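Local coordinates for protein type III effector HopU1 (Pseudomonas syringae pv. tomato, PDB 3U0J) that probably transfers ADP-ribose from NAD+ to arginine side chains of target proteins, as a type III effector of a plant pathogen, at residues P115-R118 with E119-Y123; L182-L185 with F186-G190; V209-P212 with G213-N216. All blocks are in the same frame, centred on the assembly; numbering follows the deposited sequence.

Interaction 1. Residues P115-R118 with E119-Y123; sequences PLYR and EVNNY
Chi1 of 74° sets CG of Tyr117 between its own backbone N and carbonyl carbon, which sends the ring out from the helix with only a slight lean toward its N-terminal end, while Asn121, one turn on, holds its CG anti to the carbonyl carbon. With these torsions the amide lies at the edge of the phenol, near the ring plane, with Asn121 ND2 4.0 Å from Tyr117 CD1. The two flat groups are turned 68° apart, so this is an edge approach and not a stack. One face of the same ring carries CB of Arg118, off toward the rim. On another side of the helix Leu116 and Val120 lie alongside each other and point the same way, their branches meeting at Leu116 CD1 and Val120 CG2, 4.2 Å apart.

The backbone beneath is the opening turn of a helix, with Pro115 as N-cap. Glu119 N donates to Pro115 O at 3.1 Å, and three more i to i+4 bonds follow, each 2.9 Å: Val120 N to Leu116 O, Asn121 N to Tyr117 O and Asn122 N to Arg118 O. Glu119 extends fully beyond CG, and its OE1 is hydrogen-bonded to Ser105 OG, which ties the helix to strand 103-108.

Helix 116-126 packs against two others, and Val120 meets both: Leu116 and Val120 press on His147 of helix 145-162, where Val120 also meets Ile148. Tyr117, Val120 and Asn121 touch His98 of helix 89-99.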
ATOM      1  N   PRO A 115       0.402  13.233  -4.435  1.00 14.65           N
ATOM      2  CA  PRO A 115      -0.443  12.449  -3.523  1.00 14.47           C
ATOM      3  C   PRO A 115       0.344  11.781  -2.401  1.00 15.76           C
ATOM      4  O   PRO A 115       1.471  11.321  -2.608  1.00 17.98           O
ATOM      5  CB  PRO A 115      -1.045  11.371  -4.429  1.00 14.60           C
ATOM      6  CG  PRO A 115      -0.974  11.936  -5.785  1.00 18.98           C
ATOM      7  CD  PRO A 115       0.254  12.806  -5.833  1.00 16.26           C
ATOM      8  N   LEU A 116      -0.266  11.708  -1.224  1.00 14.20           N
ATOM      9  CA  LEU A 116       0.379  11.161  -0.041  1.00 14.66           C
ATOM     10  C   LEU A 116       1.069   9.793  -0.262  1.00 14.77           C
ATOM     11  O   LEU A 116       2.232   9.602   0.122  1.00 13.09           O
ATOM     12  CB  LEU A 116      -0.631  11.080   1.106  1.00 11.40           C
ATOM     13  CG  LEU A 116      -0.075  10.560   2.430  1.00 11.27           C
ATOM     14  CD1 LEU A 116       0.783  11.575   3.086  1.00 12.26           C
ATOM     15  CD2 LEU A 116      -1.200  10.220   3.346  1.00 16.41           C
ATOM     16  N   TYR A 117       0.366   8.848  -0.876  1.00 10.78           N
ATOM     17  CA  TYR A 117       0.903   7.502  -0.989  1.00 13.03           C
ATOM     18  C   TYR A 117       2.173   7.519  -1.810  1.00 15.83           C
ATOM     19  O   TYR A 117       3.104   6.742  -1.561  1.00 13.03           O
ATOM     20  CB  TYR A 117      -0.109   6.532  -1.612  1.00 16.16           C
ATOM     21  CG  TYR A 117      -0.312   6.699  -3.111  1.00 15.10           C
ATOM     22  CD1 TYR A 117       0.514   6.060  -4.021  1.00 13.51           C
ATOM     23  CD2 TYR A 117      -1.343   7.482  -3.608  1.00 16.52           C
ATOM     24  CE1 TYR A 117       0.328   6.202  -5.375  1.00 16.14           C
ATOM     25  CE2 TYR A 117      -1.535   7.635  -4.957  1.00 18.07           C
ATOM     26  CZ  TYR A 117      -0.697   6.994  -5.835  1.00 20.60           C
ATOM     27  OH  TYR A 117      -0.893   7.153  -7.183  1.00 28.08           O
ATOM     28  N   ARG A 118       2.223   8.404  -2.798  1.00 13.80           N
ATOM     29  CA  ARG A 118       3.418   8.467  -3.622  1.00 16.12           C
ATOM     30  C   ARG A 118       4.603   9.095  -2.904  1.00 12.52           C
ATOM     31  O   ARG A 118       5.710   8.616  -3.016  1.00 12.93           O
ATOM     32  CB  ARG A 118       3.149   9.212  -4.924  1.00 22.75           C
ATOM     33  CG  ARG A 118       4.220   8.988  -5.976  1.00 17.24           C
ATOM     34  CD  ARG A 118       3.780   9.613  -7.254  1.00 17.79           C
ATOM     35  NE  ARG A 118       2.615   8.950  -7.835  1.00 20.18           N
ATOM     36  CZ  ARG A 118       2.657   7.735  -8.375  1.00 24.45           C
ATOM     37  NH1 ARG A 118       3.799   7.040  -8.361  1.00 18.88           N
ATOM     38  NH2 ARG A 118       1.560   7.207  -8.914  1.00 22.28           N
ATOM     39  N   GLU A 119       4.365  10.168  -2.161  1.00 14.14           N
ATOM     40  CA  GLU A 119       5.439  10.811  -1.424  1.00 12.46           C
ATOM     41  C   GLU A 119       6.004   9.831  -0.411  1.00 15.44           C
ATOM     42  O   GLU A 119       7.220   9.734  -0.243  1.00 16.66           O
ATOM     43  CB  GLU A 119       4.941  12.076  -0.732  1.00 15.02           C
ATOM     44  CG  GLU A 119       5.988  12.790   0.100  1.00 16.44           C
ATOM     45  CD  GLU A 119       5.479  14.093   0.699  1.00 21.85           C
ATOM     46  OE1 GLU A 119       4.277  14.407   0.527  1.00 17.22           O
ATOM     47  OE2 GLU A 119       6.291  14.810   1.343  1.00 29.84           O
ATOM     48  N   VAL A 120       5.114   9.082   0.244  1.00 16.28           N
ATOM     49  CA  VAL A 120       5.512   8.129   1.279  1.00 13.33           C
ATOM     50  C   VAL A 120       6.245   6.937   0.695  1.00 12.70           C
ATOM     51  O   VAL A 120       7.339   6.603   1.129  1.00 13.21           O
ATOM     52  CB  VAL A 120       4.302   7.659   2.116  1.00 13.93           C
ATOM     53  CG1 VAL A 120       4.645   6.397   2.901  1.00 13.22           C
ATOM     54  CG2 VAL A 120       3.864   8.766   3.050  1.00 12.91           C
ATOM     55  N   ASN A 121       5.642   6.310  -0.307  1.00 15.10           N
ATOM     56  CA  ASN A 121       6.258   5.174  -0.985  1.00 14.29           C
ATOM     57  C   ASN A 121       7.624   5.557  -1.510  1.00 16.05           C
ATOM     58  O   ASN A 121       8.603   4.861  -1.248  1.00 15.46           O
ATOM     59  CB  ASN A 121       5.377   4.674  -2.127  1.00 13.89           C
ATOM     60  CG  ASN A 121       4.182   3.886  -1.636  1.00 12.89           C
ATOM     61  OD1 ASN A 121       4.058   3.601  -0.447  1.00 15.21           O
ATOM     62  ND2 ASN A 121       3.298   3.531  -2.548  1.00 11.98           N
ATOM     63  N   ASN A 122       7.695   6.680  -2.224  1.00 14.27           N
ATOM     64  CA  ASN A 122       8.963   7.150  -2.750  1.00 13.67           C
ATOM     65  C   ASN A 122       9.998   7.383  -1.653  1.00 15.77           C
ATOM     66  O   ASN A 122      11.164   6.991  -1.794  1.00 16.00           O
ATOM     67  CB  ASN A 122       8.773   8.391  -3.619  1.00 13.45           C
ATOM     68  CG  ASN A 122       8.472   8.034  -5.060  1.00 15.98           C
ATOM     69  OD1 ASN A 122       8.195   6.882  -5.364  1.00 19.11           O
ATOM     70  ND2 ASN A 122       8.529   9.012  -5.949  1.00 15.32           N
ATOM     71  N   TYR A 123       9.566   8.020  -0.568  1.00 15.31           N
ATOM     72  CA  TYR A 123      10.417   8.225   0.601  1.00 15.93           C
ATOM     73  C   TYR A 123      10.981   6.894   1.117  1.00 17.80           C
ATOM     74  O   TYR A 123      12.176   6.739   1.272  1.00 16.86           O
ATOM     75  CB  TYR A 123       9.654   8.936   1.728  1.00 14.32           C
ATOM     76  CG  TYR A 123      10.370   8.820   3.046  1.00 18.12           C
ATOM     77  CD1 TYR A 123      10.072   7.790   3.934  1.00 23.24           C
ATOM     78  CD2 TYR A 123      11.377   9.709   3.392  1.00 19.26           C
ATOM     79  CE1 TYR A 123      10.740   7.668   5.143  1.00 25.28           C
ATOM     80  CE2 TYR A 123      12.056   9.592   4.592  1.00 22.03           C
ATOM     81  CZ  TYR A 123      11.736   8.573   5.464  1.00 28.62           C
ATOM     82  OH  TYR A 123      12.422   8.449   6.653  1.00 36.11           O
TER

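Interaction 2. Residues L182-L185 with F186-G190; sequences LYHL and FDTGG
One face of the His184 imidazole has Thr188 OG1 over it, 4.1 Å above the plane and displaced toward the rim. The methyl of the same threonine reaches the ring too, with Thr188 CG2 3.8 Å from His184 CE1. The Phe186 ring has the carbonyl oxygen of Tyr183 at its edge, near its plane, and the ring itself leads away to Ile252 and Ala255 of strand 248-257. The Tyr183 ring meets Phe265 edge-to-face, and its OH is hydrogen-bonded to His263 ND1.

Thr188 places OG1 between its backbone N and carbonyl carbon, chi1 55°, which turns the hydroxyl back down the helix to donate to His184 O at 2.9 Å. Thr188 N donates to that oxygen as well, at 3.0 Å, from the opposite face of the carbonyl plane, so two bonds from one residue grip His184 O. Before this last turn, Phe186 N bonds to Leu182 O and Asp187 N to Tyr183 O.

Past Thr188 the chain swings out through Gly189, whose phi of 76° suits glycine. Gly189 N bonds to Phe186 O at 3.2 Å, and Gly190 N weakly to Leu185 O at 2.9 Å. This is a Schellman motif, here closing the C-terminal end of a surface helix packed against the mixed five-stranded sheet.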
ATOM      1  N   LEU A 182      14.148  -7.329 -14.309  1.00 17.60           N
ATOM      2  CA  LEU A 182      13.380  -8.406 -13.711  1.00 17.32           C
ATOM      3  C   LEU A 182      13.850  -9.745 -14.239  1.00 18.97           C
ATOM      4  O   LEU A 182      14.061 -10.682 -13.461  1.00 18.12           O
ATOM      5  CB  LEU A 182      11.889  -8.216 -13.957  1.00 17.19           C
ATOM      6  CG  LEU A 182      11.377  -7.008 -13.187  1.00 20.79           C
ATOM      7  CD1 LEU A 182       9.964  -6.634 -13.559  1.00 16.64           C
ATOM      8  CD2 LEU A 182      11.487  -7.297 -11.704  1.00 25.46           C
ATOM      9  N   TYR A 183      14.019  -9.847 -15.556  1.00 20.50           N
ATOM     10  CA  TYR A 183      14.521 -11.094 -16.126  1.00 18.98           C
ATOM     11  C   TYR A 183      15.876 -11.371 -15.512  1.00 18.51           C
ATOM     12  O   TYR A 183      16.180 -12.500 -15.153  1.00 17.24           O
ATOM     13  CB  TYR A 183      14.618 -11.031 -17.640  1.00 18.67           C
ATOM     14  CG  TYR A 183      13.324 -11.336 -18.368  1.00 19.63           C
ATOM     15  CD1 TYR A 183      12.798 -12.618 -18.390  1.00 20.18           C
ATOM     16  CD2 TYR A 183      12.646 -10.345 -19.049  1.00 20.83           C
ATOM     17  CE1 TYR A 183      11.627 -12.894 -19.059  1.00 20.75           C
ATOM     18  CE2 TYR A 183      11.482 -10.608 -19.718  1.00 22.04           C
ATOM     19  CZ  TYR A 183      10.974 -11.879 -19.719  1.00 23.07           C
ATOM     20  OH  TYR A 183       9.804 -12.128 -20.394  1.00 32.33           O
ATOM     21  N   HIS A 184      16.674 -10.325 -15.338  1.00 18.37           N
ATOM     22  CA  HIS A 184      17.957 -10.507 -14.676  1.00 18.77           C
ATOM     23  C   HIS A 184      17.848 -11.056 -13.247  1.00 17.86           C
ATOM     24  O   HIS A 184      18.555 -11.988 -12.872  1.00 18.45           O
ATOM     25  CB  HIS A 184      18.753  -9.210 -14.680  1.00 18.40           C
ATOM     26  CG  HIS A 184      20.110  -9.354 -14.076  1.00 23.11           C
ATOM     27  ND1 HIS A 184      21.105 -10.107 -14.664  1.00 25.42           N
ATOM     28  CD2 HIS A 184      20.634  -8.862 -12.929  1.00 23.06           C
ATOM     29  CE1 HIS A 184      22.188 -10.062 -13.907  1.00 26.60           C
ATOM     30  NE2 HIS A 184      21.931  -9.309 -12.851  1.00 25.11           N
ATOM     31  N   LEU A 185      16.973 -10.461 -12.447  1.00 17.35           N
ATOM     32  CA  LEU A 185      16.773 -10.911 -11.079  1.00 17.22           C
ATOM     33  C   LEU A 185      16.409 -12.384 -11.087  1.00 19.22           C
ATOM     34  O   LEU A 185      16.962 -13.189 -10.323  1.00 17.04           O
ATOM     35  CB  LEU A 185      15.663 -10.097 -10.419  1.00 19.02           C
ATOM     36  CG  LEU A 185      16.017  -9.030  -9.381  1.00 19.90           C
ATOM     37  CD1 LEU A 185      17.455  -8.633  -9.476  1.00 19.14           C
ATOM     38  CD2 LEU A 185      15.119  -7.805  -9.507  1.00 18.82           C
ATOM     39  N   PHE A 186      15.466 -12.718 -11.967  1.00 18.84           N
ATOM     40  CA  PHE A 186      15.023 -14.089 -12.173  1.00 20.48           C
ATOM     41  C   PHE A 186      16.179 -15.031 -12.518  1.00 23.09           C
ATOM     42  O   PHE A 186      16.386 -16.063 -11.862  1.00 21.97           O
ATOM     43  CB  PHE A 186      14.001 -14.132 -13.300  1.00 19.25           C
ATOM     44  CG  PHE A 186      13.589 -15.515 -13.677  1.00 19.74           C
ATOM     45  CD1 PHE A 186      13.810 -15.996 -14.959  1.00 19.54           C
ATOM     46  CD2 PHE A 186      12.991 -16.354 -12.741  1.00 25.04           C
ATOM     47  CE1 PHE A 186      13.425 -17.290 -15.314  1.00 22.20           C
ATOM     48  CE2 PHE A 186      12.592 -17.663 -13.085  1.00 25.09           C
ATOM     49  CZ  PHE A 186      12.807 -18.127 -14.375  1.00 21.64           C
ATOM     50  N   ASP A 187      16.924 -14.660 -13.557  1.00 21.53           N
ATOM     51  CA  ASP A 187      18.019 -15.471 -14.059  1.00 20.27           C
ATOM     52  C   ASP A 187      19.089 -15.745 -13.009  1.00 25.09           C
ATOM     53  O   ASP A 187      19.763 -16.772 -13.065  1.00 29.78           O
ATOM     54  CB  ASP A 187      18.643 -14.811 -15.287  1.00 18.40           C
ATOM     55  CG  ASP A 187      17.798 -14.992 -16.530  1.00 23.41           C
ATOM     56  OD1 ASP A 187      17.001 -15.960 -16.561  1.00 23.50           O
ATOM     57  OD2 ASP A 187      17.930 -14.175 -17.475  1.00 21.37           O
ATOM     58  N   THR A 188      19.259 -14.832 -12.056  1.00 26.53           N
ATOM     59  CA  THR A 188      20.346 -14.963 -11.084  1.00 23.41           C
ATOM     60  C   THR A 188      19.854 -15.238  -9.682  1.00 21.79           C
ATOM     61  O   THR A 188      20.649 -15.256  -8.755  1.00 23.05           O
ATOM     62  CB  THR A 188      21.232 -13.709 -11.035  1.00 22.02           C
ATOM     63  OG1 THR A 188      20.409 -12.566 -10.779  1.00 19.83           O
ATOM     64  CG2 THR A 188      21.980 -13.525 -12.354  1.00 19.16           C
ATOM     65  N   GLY A 189      18.549 -15.443  -9.524  1.00 26.18           N
ATOM     66  CA  GLY A 189      17.987 -15.847  -8.244  1.00 22.28           C
ATOM     67  C   GLY A 189      17.899 -14.726  -7.215  1.00 24.27           C
ATOM     68  O   GLY A 189      17.679 -14.970  -6.025  1.00 23.95           O
ATOM     69  N   GLY A 190      18.083 -13.492  -7.664  1.00 19.35           N
ATOM     70  CA  GLY A 190      17.940 -12.363  -6.773  1.00 17.80           C
ATOM     71  C   GLY A 190      16.498 -12.139  -6.357  1.00 22.90           C
ATOM     72  O   GLY A 190      15.567 -12.264  -7.161  1.00 18.86           O
TER

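Interaction 3. Residues V209-P212 with G213-N216; sequences VFEP and GTPN
Thr214 faces Glu211 across a beta turn, Glu211 to Thr214, in the surface loop between strands 199-201 and 218-224; the central peptide bond, Pro212 to Gly213, is modelled as cis. From CB of Thr214, 3.3 Å from Glu211 O, the side chain divides. Its hydroxyl sits between the backbone N and the carbonyl carbon, chi1 55°, and OG1 donates to Glu211 O at 2.8 Å, tilted 22° from the carbonyl plane. The methyl takes the other branch: Thr214 CG2 packs on Glu211 CG at 3.5 Å and also reaches the carboxylate atom OE2, the two side chains crossing at about a right angle.

Thr214 N closes the turn by donating to Glu211 O at 3.1 Å, in the carbonyl plane and on a lone pair. The carbonyl oxygen of Glu211 is thus held twice by one threonine, by backbone and by side chain. OG1 of Thr214 also makes a weak hydrogen bond with Gln208 O.

Lys262 NZ draws the two arms of the loop together by bonding to the carbonyl oxygens of Val209, Thr214 and Asn216. At the base, Val209 CA makes a CA-H...O contact with Asn216 O, and Val209 CG1 rests 3.6 Å from Asn216 CB.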
ATOM      1  N   VAL A 209      -3.366  -5.679 -17.176  1.00 26.15           N
ATOM      2  CA  VAL A 209      -2.152  -6.075 -17.866  1.00 25.91           C
ATOM      3  C   VAL A 209      -2.422  -7.184 -18.841  1.00 28.37           C
ATOM      4  O   VAL A 209      -1.876  -7.197 -19.943  1.00 35.70           O
ATOM      5  CB  VAL A 209      -1.134  -6.697 -16.913  1.00 27.67           C
ATOM      6  CG1 VAL A 209       0.253  -6.163 -17.213  1.00 23.84           C
ATOM      7  CG2 VAL A 209      -1.537  -6.490 -15.463  1.00 24.49           C
ATOM      8  N   PHE A 210      -3.239  -8.138 -18.415  1.00 26.34           N
ATOM      9  CA  PHE A 210      -3.327  -9.416 -19.104  1.00 31.55           C
ATOM     10  C   PHE A 210      -3.976  -9.387 -20.477  1.00 36.32           C
ATOM     11  O   PHE A 210      -3.470  -9.992 -21.421  1.00 42.90           O
ATOM     12  CB  PHE A 210      -4.004 -10.443 -18.226  1.00 28.63           C
ATOM     13  CG  PHE A 210      -3.128 -10.953 -17.140  1.00 26.13           C
ATOM     14  CD1 PHE A 210      -3.290 -10.520 -15.844  1.00 25.28           C
ATOM     15  CD2 PHE A 210      -2.123 -11.855 -17.422  1.00 27.26           C
ATOM     16  CE1 PHE A 210      -2.476 -10.987 -14.851  1.00 26.84           C
ATOM     17  CE2 PHE A 210      -1.309 -12.338 -16.430  1.00 22.70           C
ATOM     18  CZ  PHE A 210      -1.480 -11.902 -15.146  1.00 27.19           C
ATOM     19  N   GLU A 211      -5.095  -8.700 -20.604  1.00 31.35           N
ATOM     20  CA  GLU A 211      -5.734  -8.649 -21.903  1.00 44.50           C
ATOM     21  C   GLU A 211      -5.097  -7.561 -22.746  1.00 47.34           C
ATOM     22  O   GLU A 211      -4.855  -6.455 -22.268  1.00 45.09           O
ATOM     23  CB  GLU A 211      -7.252  -8.453 -21.784  1.00 50.48           C
ATOM     24  CG  GLU A 211      -7.690  -7.382 -20.782  1.00 53.92           C
ATOM     25  CD  GLU A 211      -7.491  -7.804 -19.319  1.00 59.62           C
ATOM     26  OE1 GLU A 211      -7.336  -9.021 -19.048  1.00 55.17           O
ATOM     27  OE2 GLU A 211      -7.496  -6.911 -18.435  1.00 53.42           O
ATOM     28  N   PRO A 212      -4.774  -7.882 -24.000  1.00 55.34           N
ATOM     29  CA  PRO A 212      -4.502  -6.723 -24.846  1.00 52.02           C
ATOM     30  C   PRO A 212      -5.839  -6.018 -24.955  1.00 50.69           C
ATOM     31  O   PRO A 212      -6.868  -6.682 -24.801  1.00 54.82           O
ATOM     32  CB  PRO A 212      -4.103  -7.354 -26.183  1.00 56.72           C
ATOM     33  CG  PRO A 212      -3.690  -8.786 -25.832  1.00 53.31           C
ATOM     34  CD  PRO A 212      -4.593  -9.164 -24.705  1.00 50.88           C
ATOM     35  N   GLY A 213      -5.838  -4.711 -25.170  1.00 43.40           N
ATOM     36  CA  GLY A 213      -4.616  -3.946 -25.256  1.00 42.53           C
ATOM     37  C   GLY A 213      -4.641  -2.974 -24.104  1.00 41.44           C
ATOM     38  O   GLY A 213      -4.943  -1.790 -24.262  1.00 32.74           O
ATOM     39  N   THR A 214      -4.350  -3.503 -22.925  1.00 42.74           N
ATOM     40  CA  THR A 214      -4.376  -2.728 -21.695  1.00 36.40           C
ATOM     41  C   THR A 214      -3.066  -1.943 -21.511  1.00 32.84           C
ATOM     42  O   THR A 214      -2.031  -2.303 -22.085  1.00 31.29           O
ATOM     43  CB  THR A 214      -4.637  -3.656 -20.478  1.00 36.18           C
ATOM     44  OG1 THR A 214      -3.661  -4.707 -20.449  1.00 37.68           O
ATOM     45  CG2 THR A 214      -6.037  -4.272 -20.546  1.00 36.32           C
ATOM     46  N   PRO A 215      -3.111  -0.882 -20.690  1.00 28.91           N
ATOM     47  CA  PRO A 215      -1.990   0.035 -20.439  1.00 29.59           C
ATOM     48  C   PRO A 215      -0.726  -0.633 -19.877  1.00 29.08           C
ATOM     49  O   PRO A 215       0.366  -0.337 -20.358  1.00 27.43           O
ATOM     50  CB  PRO A 215      -2.540   1.003 -19.380  1.00 27.24           C
ATOM     51  CG  PRO A 215      -3.970   0.689 -19.220  1.00 28.52           C
ATOM     52  CD  PRO A 215      -4.243  -0.649 -19.779  1.00 28.38           C
ATOM     53  N   ASN A 216      -0.859  -1.472 -18.852  1.00 25.50           N
ATOM     54  CA  ASN A 216       0.314  -2.083 -18.238  1.00 22.97           C
ATOM     55  C   ASN A 216       0.897  -3.200 -19.088  1.00 23.77           C
ATOM     56  O   ASN A 216       0.157  -4.004 -19.655  1.00 29.13           O
ATOM     57  CB  ASN A 216      -0.013  -2.609 -16.840  1.00 25.16           C
ATOM     58  CG  ASN A 216      -0.396  -1.499 -15.871  1.00 27.24           C
ATOM     59  OD1 ASN A 216      -1.196  -1.706 -14.948  1.00 27.67           O
ATOM     60  ND2 ASN A 216       0.161  -0.312 -16.081  1.00 26.38           N
TER

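The three contacts follow one another within the ADP-ribosyltransferase region of the chain, and none touches another. The helix start of interaction 1 lies nearest the middle of the molecule, its centre about 10 Å from that of the chain, whereas interactions 2 and 3 are surface features. Centres of interactions 1 and 2 are about 27 Å apart, and the nearest atoms of interactions 2 and 3 about 10 Å. Leu182 touches Ile218 and Phe220 of strand 218-224 and Val209 touches Ala219 between them, consistent with packing on opposite faces of the sheet. Loop 209-216 follows strand 199-201, which probably corresponds to the Ser-Thr-Ser strand of the active site in related arginine-specific ADP-ribosyltransferases.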